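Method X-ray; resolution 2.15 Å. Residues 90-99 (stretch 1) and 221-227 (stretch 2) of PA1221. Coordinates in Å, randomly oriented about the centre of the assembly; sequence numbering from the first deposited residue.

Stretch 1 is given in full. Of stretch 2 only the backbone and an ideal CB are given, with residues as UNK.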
# COMPACT_ATOMS: atom_id res chain seq x y z
N SER A 90 2.23 17.54 -3.72
CA SER A 90 2.38 16.46 -2.74
C SER A 90 3.62 15.58 -3.03
O SER A 90 4.39 15.23 -2.12
CB SER A 90 1.08 15.65 -2.57
OG SER A 90 0.62 15.13 -3.80
N ILE A 91 3.84 15.29 -4.31
CA ILE A 91 5.04 14.59 -4.79
C ILE A 91 6.33 15.32 -4.36
O ILE A 91 7.28 14.71 -3.84
CB ILE A 91 5.02 14.46 -6.34
CG1 ILE A 91 3.77 13.71 -6.83
CG2 ILE A 91 6.31 13.80 -6.84
CD1 ILE A 91 3.61 12.31 -6.27
N THR A 92 6.35 16.63 -4.60
CA THR A 92 7.46 17.46 -4.15
C THR A 92 7.65 17.37 -2.61
O THR A 92 8.79 17.33 -2.12
CB THR A 92 7.25 18.92 -4.58
OG1 THR A 92 6.97 18.96 -5.98
CG2 THR A 92 8.47 19.78 -4.27
N CYS A 93 6.55 17.34 -1.87
CA CYS A 93 6.64 17.16 -0.42
C CYS A 93 7.35 15.88 -0.06
O CYS A 93 8.20 15.85 0.83
CB CYS A 93 5.25 17.12 0.24
SG CYS A 93 4.48 18.70 0.48
N LEU A 94 6.98 14.79 -0.74
CA LEU A 94 7.58 13.50 -0.39
C LEU A 94 9.09 13.55 -0.61
O LEU A 94 9.87 13.04 0.22
CB LEU A 94 6.99 12.37 -1.24
CG LEU A 94 5.48 12.12 -1.12
CD1 LEU A 94 5.10 10.93 -1.98
CD2 LEU A 94 5.06 11.88 0.33
N LEU A 95 9.51 14.15 -1.72
CA LEU A 95 10.95 14.20 -1.97
C LEU A 95 11.66 15.12 -0.97
O LEU A 95 12.77 14.84 -0.55
CB LEU A 95 11.26 14.62 -3.43
CG LEU A 95 12.72 14.71 -3.85
CD1 LEU A 95 13.43 13.35 -3.66
CD2 LEU A 95 12.85 15.19 -5.31
N ALA A 96 11.03 16.25 -0.62
CA ALA A 96 11.67 17.21 0.28
C ALA A 96 11.82 16.59 1.69
O ALA A 96 12.85 16.78 2.37
CB ALA A 96 10.87 18.49 0.33
N ILE A 97 10.81 15.83 2.08
CA ILE A 97 10.85 15.10 3.34
C ILE A 97 12.01 14.12 3.32
O ILE A 97 12.85 14.14 4.22
CB ILE A 97 9.52 14.38 3.66
CG1 ILE A 97 8.49 15.40 4.16
CG2 ILE A 97 9.74 13.34 4.77
CD1 ILE A 97 7.03 14.99 3.90
N LEU A 98 12.10 13.31 2.27
CA LEU A 98 13.22 12.36 2.20
C LEU A 98 14.61 13.02 2.18
O LEU A 98 15.54 12.55 2.85
CB LEU A 98 13.07 11.43 1.00
CG LEU A 98 11.79 10.58 1.01
CD1 LEU A 98 11.89 9.59 -0.12
CD2 LEU A 98 11.62 9.88 2.36
N LEU A 99 14.73 14.10 1.41
CA LEU A 99 15.96 14.89 1.33
C LEU A 99 16.41 15.41 2.68
O LEU A 99 17.61 15.61 2.91
CB LEU A 99 15.74 16.11 0.42
CG LEU A 99 15.79 15.90 -1.10
CD1 LEU A 99 15.29 17.16 -1.86
CD2 LEU A 99 17.22 15.55 -1.51
N UNK A 221 4.04 3.05 -7.47
CA UNK A 221 3.58 3.99 -8.50
C UNK A 221 4.47 5.23 -8.64
O UNK A 221 4.77 5.68 -9.74
CB UNK A 221 2.15 4.43 -8.18
N UNK A 222 4.90 5.76 -7.50
CA UNK A 222 5.69 6.97 -7.47
C UNK A 222 7.16 6.69 -7.71
O UNK A 222 7.74 7.15 -8.70
CB UNK A 222 5.50 7.69 -6.13
N UNK A 223 7.76 5.91 -6.82
CA UNK A 223 9.20 5.70 -6.90
C UNK A 223 9.61 4.78 -8.06
O UNK A 223 10.71 4.88 -8.56
CB UNK A 223 9.70 5.12 -5.58
N UNK A 224 8.71 3.90 -8.49
CA UNK A 224 9.01 3.11 -9.67
C UNK A 224 9.30 3.99 -10.89
O UNK A 224 10.18 3.69 -11.69
CB UNK A 224 7.85 2.16 -9.97
N UNK A 225 8.52 5.06 -11.05
CA UNK A 225 8.83 6.08 -12.05
C UNK A 225 10.07 6.89 -11.74
O UNK A 225 11.04 6.89 -12.51
CB UNK A 225 7.64 7.03 -12.20
N UNK A 226 10.05 7.57 -10.59
CA UNK A 226 11.06 8.60 -10.35
C UNK A 226 12.47 8.02 -10.17
O UNK A 226 13.46 8.69 -10.43
CB UNK A 226 10.68 9.41 -9.11
N UNK A 227 12.56 6.79 -9.69
CA UNK A 227 13.88 6.20 -9.49
C UNK A 227 14.40 5.56 -10.79
O UNK A 227 15.55 5.10 -10.86
CB UNK A 227 13.83 5.16 -8.37

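Stretch 1 is a helix, and the part of it within reach of stretch 2 is a row of aliphatic side chains: Ile 91, Leu 94, Leu 95 and Leu 98. These side chains carry no polar atom, and the backbone amides from Leu 94 onward are used in i to i-4 hydrogen bonds within the helix, so the surface suits apolar partners. The two helix axes cross at 75° and come no nearer than 12.1 Å, a wide gap that side chains of some length must fill.

Position 221 has helical backbone angles, and its ideal CB finds nothing of stretch 1 within 5.5 Å. Stretch 1 sets no demand here, and many helix-compatible residues would do, polar ones included. The residue is Glu 221, whose two carboxylate oxygens are hydrogen-bonded elsewhere in the structure.

Position 222 is the one whose CB points toward stretch 1 with atoms already close: the ideal CB lies 5.0 Å from Ile 91 CD1 and 5.3 Å from Leu 94 CD1. Both neighbours are methyl groups, so a medium aliphatic chain such as Ile, Leu, Val or Met would suit, whereas a charge would find no partner among them. It is Ile 222, with chi1 m and chi2 t. Its CD1 sits 4.1 Å from Ile 91 CD1 and 3.9 Å from Leu 94 CD1, so a single methyl touches residues almost one turn apart on the facing helix.

At 223 the CB points sideways, and its ideal position has no atom of stretch 1 within 5.5 Å. A short side chain would leave this gap open; only a large one whose end comes nearer, best a broad aromatic such as Trp, could meet Leu 94, Leu 95 and Leu 98 together. Phe, Tyr or Met would reach mainly Leu 98, and Leu would fall short. Trp 223 takes the place, and with chi1 m the six-membered part of its indole comes close to the leucines. Its CZ2 lies 3.6 Å from Leu 98 CD1 and 4.2 Å from Leu 94 CB, while CH2 meets Leu 95 CD1 at 4.3 Å, near the ring plane and at its edge. With 82 Å² covered, it has the largest share of the contact of any residue; NE1 is hydrogen-bonded elsewhere in the structure.

Positions 224 and 225 are helical, with no atom of stretch 1 near either ideal CB, so this contact leaves their choice open. They are Gly 224 and Ala 225, and neither touches stretch 1.

Position 226 points toward stretch 1 again, one turn on from 222, but its ideal CB has no neighbour within 5.5 Å. Reach is therefore needed, and Ile 91 offers only hydrocarbon: Leu or Met would serve, Ala would fall short. Leu 226, with chi1 m and chi2 t, extends CD1 to 4.1 Å from Ile 91 CG2.

Stretch 1 puts no demand on 227, so polar or apolar residues would do equally well. It holds Leu 227, whose N is hydrogen-bonded to Trp 223 O at 2.9 Å.

Stretch 2, residues 221-227: EIWGALL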
# COMPACT_ATOMS: atom_id res chain seq x y z
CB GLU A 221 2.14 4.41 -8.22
CG GLU A 221 1.16 3.25 -8.33
CD GLU A 221 -0.23 3.60 -7.85
OE1 GLU A 221 -0.49 4.80 -7.57
OE2 GLU A 221 -1.05 2.68 -7.76
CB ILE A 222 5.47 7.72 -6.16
CG1 ILE A 222 4.00 8.15 -6.07
CG2 ILE A 222 6.43 8.93 -6.05
CD1 ILE A 222 3.52 8.54 -4.65
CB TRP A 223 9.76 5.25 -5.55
CG TRP A 223 9.42 6.26 -4.50
CD1 TRP A 223 8.53 6.13 -3.48
CD2 TRP A 223 9.92 7.60 -4.42
NE1 TRP A 223 8.45 7.30 -2.75
CE2 TRP A 223 9.30 8.22 -3.31
CE3 TRP A 223 10.84 8.34 -5.18
CZ2 TRP A 223 9.58 9.55 -2.92
CZ3 TRP A 223 11.12 9.67 -4.80
CH2 TRP A 223 10.50 10.24 -3.68
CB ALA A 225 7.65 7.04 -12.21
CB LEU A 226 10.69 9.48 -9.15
CG LEU A 226 9.44 10.35 -9.29
CD1 LEU A 226 9.17 11.06 -7.98
CD2 LEU A 226 9.64 11.38 -10.41
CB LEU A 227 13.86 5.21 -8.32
CG LEU A 227 13.46 5.86 -6.99
CD1 LEU A 227 13.58 4.85 -5.86
CD2 LEU A 227 14.32 7.12 -6.70
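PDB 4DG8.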